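Local coordinates for KLLA0F20702p (Kluyveromyces lactis, PDB 5Y5A), which is the Est1 telomerase protein of a yeast, here its N-terminal TPR-clan part, and probably helps recruit telomerase to telomeres through Cdc13, at residues Arg386-Gln389 with Ser390-Phe394; Phe397-Lys400 with Phe401-His404. One frame throughout, in Å; residues are numbered along the deposited sequence.

Contact 1: Arg386-Gln389 with Ser390-Phe394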
ATOM      1  N   ARG A 386     -11.570 -12.043  27.477  1.00 59.18           N
ATOM      2  CA  ARG A 386     -12.463 -11.649  26.398  1.00 61.27           C
ATOM      3  C   ARG A 386     -11.711 -11.019  25.224  1.00 57.01           C
ATOM      4  O   ARG A 386     -12.048 -11.254  24.067  1.00 57.24           O
ATOM      5  CB  ARG A 386     -13.521 -10.677  26.922  1.00 68.88           C
ATOM      6  CG  ARG A 386     -14.542 -10.274  25.882  1.00 83.22           C
ATOM      7  CD  ARG A 386     -15.675  -9.479  26.492  1.00100.00           C
ATOM      8  NE  ARG A 386     -16.747  -9.264  25.524  1.00114.95           N
ATOM      9  CZ  ARG A 386     -17.880  -8.620  25.789  1.00125.63           C
ATOM     10  NH1 ARG A 386     -18.097  -8.121  26.999  1.00129.51           N
ATOM     11  NH2 ARG A 386     -18.798  -8.476  24.842  1.00128.88           N
ATOM     12  N   SER A 387     -10.690 -10.224  25.523  1.00 48.25           N
ATOM     13  CA  SER A 387      -9.924  -9.562  24.476  1.00 40.10           C
ATOM     14  C   SER A 387      -9.025 -10.557  23.755  1.00 45.11           C
ATOM     15  O   SER A 387      -8.762 -10.408  22.567  1.00 51.77           O
ATOM     16  CB  SER A 387      -9.100  -8.405  25.055  1.00 39.69           C
ATOM     17  OG  SER A 387      -8.347  -8.836  26.175  1.00 56.03           O
ATOM     18  N   ILE A 388      -8.565 -11.581  24.469  1.00 51.42           N
ATOM     19  CA  ILE A 388      -7.826 -12.675  23.843  1.00 50.66           C
ATOM     20  C   ILE A 388      -8.729 -13.447  22.867  1.00 49.74           C
ATOM     21  O   ILE A 388      -8.319 -13.774  21.749  1.00 43.06           O
ATOM     22  CB  ILE A 388      -7.247 -13.645  24.900  1.00 56.23           C
ATOM     23  CG1 ILE A 388      -6.185 -12.936  25.750  1.00 60.46           C
ATOM     24  CG2 ILE A 388      -6.654 -14.877  24.240  1.00 49.90           C
ATOM     25  CD1 ILE A 388      -5.750 -13.733  26.980  1.00 58.80           C
ATOM     26  N   GLN A 389      -9.962 -13.718  23.286  1.00 47.36           N
ATOM     27  CA  GLN A 389     -10.884 -14.487  22.459  1.00 54.33           C
ATOM     28  C   GLN A 389     -11.335 -13.704  21.222  1.00 53.25           C
ATOM     29  O   GLN A 389     -11.476 -14.281  20.144  1.00 49.89           O
ATOM     30  CB  GLN A 389     -12.088 -14.933  23.290  1.00 60.04           C
ATOM     31  CG  GLN A 389     -11.709 -15.927  24.385  1.00 73.28           C
ATOM     32  CD  GLN A 389     -12.825 -16.185  25.381  1.00 82.37           C
ATOM     33  OE1 GLN A 389     -13.784 -15.416  25.472  1.00 88.91           O
ATOM     34  NE2 GLN A 389     -12.705 -17.272  26.137  1.00 79.48           N
ATOM     35  N   SER A 390     -11.546 -12.398  21.376  1.00 49.92           N
ATOM     36  CA  SER A 390     -11.893 -11.527  20.254  1.00 50.54           C
ATOM     37  C   SER A 390     -10.777 -11.496  19.220  1.00 52.05           C
ATOM     38  O   SER A 390     -11.028 -11.596  18.023  1.00 54.51           O
ATOM     39  CB  SER A 390     -12.184 -10.101  20.731  1.00 49.84           C
ATOM     40  OG  SER A 390     -13.369 -10.057  21.499  1.00 54.95           O
ATOM     41  N   GLU A 391      -9.547 -11.345  19.694  1.00 50.34           N
ATOM     42  CA  GLU A 391      -8.377 -11.355  18.825  1.00 52.05           C
ATOM     43  C   GLU A 391      -8.221 -12.722  18.152  1.00 49.57           C
ATOM     44  O   GLU A 391      -7.904 -12.811  16.968  1.00 50.14           O
ATOM     45  CB  GLU A 391      -7.122 -10.982  19.628  1.00 50.94           C
ATOM     46  CG  GLU A 391      -5.828 -10.941  18.825  1.00 51.80           C
ATOM     47  CD  GLU A 391      -4.703 -10.209  19.552  1.00 62.93           C
ATOM     48  OE1 GLU A 391      -3.522 -10.542  19.316  1.00 61.53           O
ATOM     49  OE2 GLU A 391      -4.995  -9.292  20.351  1.00 71.98           O
ATOM     50  N   THR A 392      -8.466 -13.788  18.907  1.00 51.10           N
ATOM     51  CA  THR A 392      -8.388 -15.149  18.376  1.00 43.25           C
ATOM     52  C   THR A 392      -9.455 -15.394  17.299  1.00 43.14           C
ATOM     53  O   THR A 392      -9.189 -16.046  16.275  1.00 39.85           O
ATOM     54  CB  THR A 392      -8.538 -16.185  19.512  1.00 47.09           C
ATOM     55  OG1 THR A 392      -7.482 -15.997  20.455  1.00 54.62           O
ATOM     56  CG2 THR A 392      -8.489 -17.614  18.985  1.00 42.43           C
ATOM     57  N   LYS A 393     -10.654 -14.861  17.527  1.00 45.64           N
ATOM     58  CA  LYS A 393     -11.744 -14.985  16.557  1.00 50.30           C
ATOM     59  C   LYS A 393     -11.377 -14.349  15.210  1.00 48.13           C
ATOM     60  O   LYS A 393     -11.755 -14.860  14.157  1.00 50.30           O
ATOM     61  CB  LYS A 393     -13.031 -14.347  17.097  1.00 52.73           C
ATOM     62  CG  LYS A 393     -13.718 -15.125  18.206  1.00 55.11           C
ATOM     63  CD  LYS A 393     -14.259 -16.441  17.690  1.00 69.81           C
ATOM     64  CE  LYS A 393     -15.016 -17.193  18.770  1.00 75.07           C
ATOM     65  NZ  LYS A 393     -15.555 -18.475  18.238  1.00 77.54           N
ATOM     66  N   PHE A 394     -10.645 -13.237  15.246  1.00 45.23           N
ATOM     67  CA  PHE A 394     -10.242 -12.557  14.011  1.00 46.65           C
ATOM     68  C   PHE A 394      -9.218 -13.404  13.265  1.00 40.35           C
ATOM     69  O   PHE A 394      -9.298 -13.570  12.053  1.00 40.42           O
ATOM     70  CB  PHE A 394      -9.664 -11.161  14.301  1.00 41.60           C
ATOM     71  CG  PHE A 394      -9.515 -10.288  13.064  1.00 39.30           C
ATOM     72  CD1 PHE A 394     -10.179 -10.603  11.881  1.00 41.45           C
ATOM     73  CD2 PHE A 394      -8.702  -9.163  13.086  1.00 40.96           C
ATOM     74  CE1 PHE A 394     -10.047  -9.807  10.747  1.00 42.73           C
ATOM     75  CE2 PHE A 394      -8.558  -8.357  11.949  1.00 41.91           C
ATOM     76  CZ  PHE A 394      -9.233  -8.684  10.780  1.00 43.49           C
TER
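Thr-392 grips the carbonyl of Ile-388 twice: its OG1 lies 2.7 Å from Ile-388 O, and its backbone N donates to the same oxygen at 2.8 Å. The two donors come from opposite faces of the carbonyl plane, the hydroxyl well above it and the amide less tilted. What brings the hydroxyl back to the preceding turn is its place beside the backbone N of Thr-392, opposite the carbonyl carbon (chi1 -60°). Ser-390 repeats the scheme two residues earlier, with its N 3.0 Å and its OG 3.1 Å from Arg-386 O, again on opposite faces of that carbonyl. At Ser-390, an alanine in its place would remove OG and would probably leave Arg-386 O with a single backbone N as its donor among the two segments. Glu-391 N, between them, reaches Ser-387 O at 3.1 Å, and Lys-393 N, just beyond, reaches Gln-389 O at 2.8 Å, the regular i to i+4 pattern of an alpha-helix. Side-chain packing across the turn is slight and runs from carbon to oxygen. CG2 of Ile-388 comes within 4.0 Å of Thr-392 OG1 as the two side chains cross at a slant, and CG of Lys-393 comes close to Gln-389 O before the chain bends at chi2 and leads away. Ser-387 OG turns back to Asn-384 and Ser-383, while Glu-391 rests on Phe-372, Tyr-375 and Gln-376 of helix 339-379. Near the start of helix 385-410, then, serine and threonine hydroxyls spend their hydrogens on their own backbone, and local hydrogen bonding dominates this surface stretch.

Contact 2: Phe397-Lys400 with Phe401-His404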
ATOM      1  N   PHE A 397     -10.835 -16.244  11.509  1.00 43.70           N
ATOM      2  CA  PHE A 397     -11.457 -15.811  10.262  1.00 44.71           C
ATOM      3  C   PHE A 397     -10.400 -15.631   9.185  1.00 40.16           C
ATOM      4  O   PHE A 397     -10.601 -15.995   8.032  1.00 38.38           O
ATOM      5  CB  PHE A 397     -12.237 -14.496  10.440  1.00 40.40           C
ATOM      6  CG  PHE A 397     -12.647 -13.873   9.135  1.00 36.81           C
ATOM      7  CD1 PHE A 397     -13.637 -14.462   8.353  1.00 34.30           C
ATOM      8  CD2 PHE A 397     -12.021 -12.725   8.669  1.00 39.27           C
ATOM      9  CE1 PHE A 397     -14.009 -13.907   7.125  1.00 38.44           C
ATOM     10  CE2 PHE A 397     -12.381 -12.161   7.452  1.00 40.05           C
ATOM     11  CZ  PHE A 397     -13.380 -12.753   6.672  1.00 38.80           C
ATOM     12  N   ILE A 398      -9.272 -15.047   9.569  1.00 36.80           N
ATOM     13  CA  ILE A 398      -8.199 -14.817   8.613  1.00 38.04           C
ATOM     14  C   ILE A 398      -7.712 -16.145   8.036  1.00 37.33           C
ATOM     15  O   ILE A 398      -7.545 -16.284   6.820  1.00 35.61           O
ATOM     16  CB  ILE A 398      -7.040 -14.035   9.261  1.00 39.48           C
ATOM     17  CG1 ILE A 398      -7.521 -12.615   9.584  1.00 40.08           C
ATOM     18  CG2 ILE A 398      -5.836 -13.978   8.338  1.00 36.07           C
ATOM     19  CD1 ILE A 398      -6.488 -11.727  10.180  1.00 31.15           C
ATOM     20  N   PHE A 399      -7.521 -17.143   8.894  1.00 40.11           N
ATOM     21  CA  PHE A 399      -7.024 -18.423   8.395  1.00 40.70           C
ATOM     22  C   PHE A 399      -8.111 -19.197   7.654  1.00 40.62           C
ATOM     23  O   PHE A 399      -7.815 -20.010   6.785  1.00 39.19           O
ATOM     24  CB  PHE A 399      -6.418 -19.237   9.538  1.00 39.63           C
ATOM     25  CG  PHE A 399      -4.983 -18.885   9.796  1.00 38.38           C
ATOM     26  CD1 PHE A 399      -4.654 -17.776  10.557  1.00 33.69           C
ATOM     27  CD2 PHE A 399      -3.964 -19.610   9.202  1.00 36.94           C
ATOM     28  CE1 PHE A 399      -3.327 -17.427  10.774  1.00 40.36           C
ATOM     29  CE2 PHE A 399      -2.632 -19.261   9.409  1.00 37.80           C
ATOM     30  CZ  PHE A 399      -2.316 -18.174  10.199  1.00 41.17           C
ATOM     31  N   LYS A 400      -9.367 -18.910   7.969  1.00 43.08           N
ATOM     32  CA  LYS A 400     -10.473 -19.428   7.183  1.00 44.70           C
ATOM     33  C   LYS A 400     -10.352 -18.917   5.742  1.00 46.61           C
ATOM     34  O   LYS A 400     -10.526 -19.672   4.783  1.00 44.62           O
ATOM     35  CB  LYS A 400     -11.809 -19.009   7.799  1.00 46.77           C
ATOM     36  CG  LYS A 400     -13.012 -19.563   7.069  1.00 51.84           C
ATOM     37  CD  LYS A 400     -14.309 -19.185   7.760  1.00 56.40           C
ATOM     38  CE  LYS A 400     -15.494 -19.792   7.021  1.00 63.50           C
ATOM     39  NZ  LYS A 400     -16.788 -19.535   7.711  1.00 71.54           N
ATOM     40  N   PHE A 401     -10.039 -17.628   5.605  1.00 40.97           N
ATOM     41  CA  PHE A 401      -9.835 -16.994   4.301  1.00 36.46           C
ATOM     42  C   PHE A 401      -8.659 -17.624   3.554  1.00 35.44           C
ATOM     43  O   PHE A 401      -8.753 -17.902   2.354  1.00 36.87           O
ATOM     44  CB  PHE A 401      -9.597 -15.492   4.479  1.00 37.71           C
ATOM     45  CG  PHE A 401      -9.605 -14.717   3.197  1.00 36.29           C
ATOM     46  CD1 PHE A 401     -10.794 -14.233   2.673  1.00 35.91           C
ATOM     47  CD2 PHE A 401      -8.422 -14.456   2.522  1.00 38.46           C
ATOM     48  CE1 PHE A 401     -10.809 -13.504   1.495  1.00 40.66           C
ATOM     49  CE2 PHE A 401      -8.429 -13.729   1.336  1.00 43.25           C
ATOM     50  CZ  PHE A 401      -9.619 -13.256   0.825  1.00 40.97           C
ATOM     51  N   PHE A 402      -7.559 -17.836   4.279  1.00 36.92           N
ATOM     52  CA  PHE A 402      -6.381 -18.538   3.757  1.00 37.12           C
ATOM     53  C   PHE A 402      -6.740 -19.903   3.175  1.00 36.34           C
ATOM     54  O   PHE A 402      -6.451 -20.190   2.018  1.00 40.90           O
ATOM     55  CB  PHE A 402      -5.329 -18.748   4.856  1.00 33.06           C
ATOM     56  CG  PHE A 402      -4.568 -17.508   5.243  1.00 41.42           C
ATOM     57  CD1 PHE A 402      -4.928 -16.263   4.756  1.00 37.10           C
ATOM     58  CD2 PHE A 402      -3.482 -17.600   6.105  1.00 39.57           C
ATOM     59  CE1 PHE A 402      -4.222 -15.138   5.119  1.00 38.01           C
ATOM     60  CE2 PHE A 402      -2.774 -16.476   6.472  1.00 35.22           C
ATOM     61  CZ  PHE A 402      -3.146 -15.239   5.976  1.00 35.85           C
ATOM     62  N   THR A 403      -7.364 -20.751   3.988  1.00 43.83           N
ATOM     63  CA  THR A 403      -7.663 -22.108   3.547  1.00 44.54           C
ATOM     64  C   THR A 403      -8.660 -22.105   2.396  1.00 43.54           C
ATOM     65  O   THR A 403      -8.611 -22.969   1.522  1.00 46.99           O
ATOM     66  CB  THR A 403      -8.202 -22.976   4.697  1.00 45.14           C
ATOM     67  OG1 THR A 403      -9.414 -22.409   5.201  1.00 52.04           O
ATOM     68  CG2 THR A 403      -7.191 -23.034   5.813  1.00 37.21           C
ATOM     69  N   HIS A 404      -9.561 -21.133   2.388  1.00 41.63           N
ATOM     70  CA  HIS A 404     -10.475 -20.984   1.258  1.00 42.83           C
ATOM     71  C   HIS A 404      -9.684 -20.636  -0.012  1.00 40.13           C
ATOM     72  O   HIS A 404      -9.876 -21.256  -1.058  1.00 41.47           O
ATOM     73  CB  HIS A 404     -11.531 -19.915   1.548  1.00 35.89           C
ATOM     74  CG  HIS A 404     -12.610 -19.842   0.518  1.00 42.66           C
ATOM     75  ND1 HIS A 404     -13.541 -20.843   0.340  1.00 43.75           N
ATOM     76  CD2 HIS A 404     -12.908 -18.887  -0.396  1.00 40.35           C
ATOM     77  CE1 HIS A 404     -14.366 -20.510  -0.635  1.00 42.06           C
ATOM     78  NE2 HIS A 404     -14.004 -19.324  -1.096  1.00 40.83           N
TER
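Lys-400 O accepts two bonds from the same face of its carbonyl plane, one from His-404 N and one from Thr-403 OG1, each 3.0 Å long. A chi1 of 61° turns OG1 of Thr-403 back to this carbonyl three residues earlier, where it meets the C=O at only 114°. Next to it, Thr-403 N donates to Phe-399 O at 2.9 Å, and Phe-402 N meets Ile-398 O in the carbonyl plane. The apolar side is built round Phe-402. Its edge is directed at the face of Phe-399, with centroids 4.9 Å apart and planes at 58°; CD2 of Phe-402 stands 3.7 Å from CD2 of Phe-399. Over one face of the Phe-402 ring lies CG2 of Ile-398, a CH-pi contact 4.1 Å from the ring centroid. Phe-449 adds an edge-to-face partner to Phe-399, Trp-432 touches both Ile-398 and Phe-399, and Phe-401 packs on Leu-368. His-404 NE2 bonds to Phe-347 O. These side chains join helix 385-410 to helices 339-379, 421-433, 437-444 and 447-462, an aromatic-rich helix interface in the all-helical Est1 DNA/RNA binding region, whose family belongs to the TPR clan.

In the fold
Contacts 1 and 2 follow one another along helix 385-410, their centres about 16 Å apart and both within the Est1 DNA/RNA binding region. Contact 1 is a surface contact whose centre is about 26 Å from the centre of the chain, whereas contact 2 is buried and its centre lies about 21 Å from it. The same long helix 339-379 runs beside both, and its Phe-372 is shared, touching Glu-391 of contact 1 and Ile-398 of contact 2. His-324 also spans them, stacking on Phe-394 of contact 1 and meeting the ring of Phe-397 in contact 2. The helix therefore passes from a polar, exposed beginning into an aromatic interior.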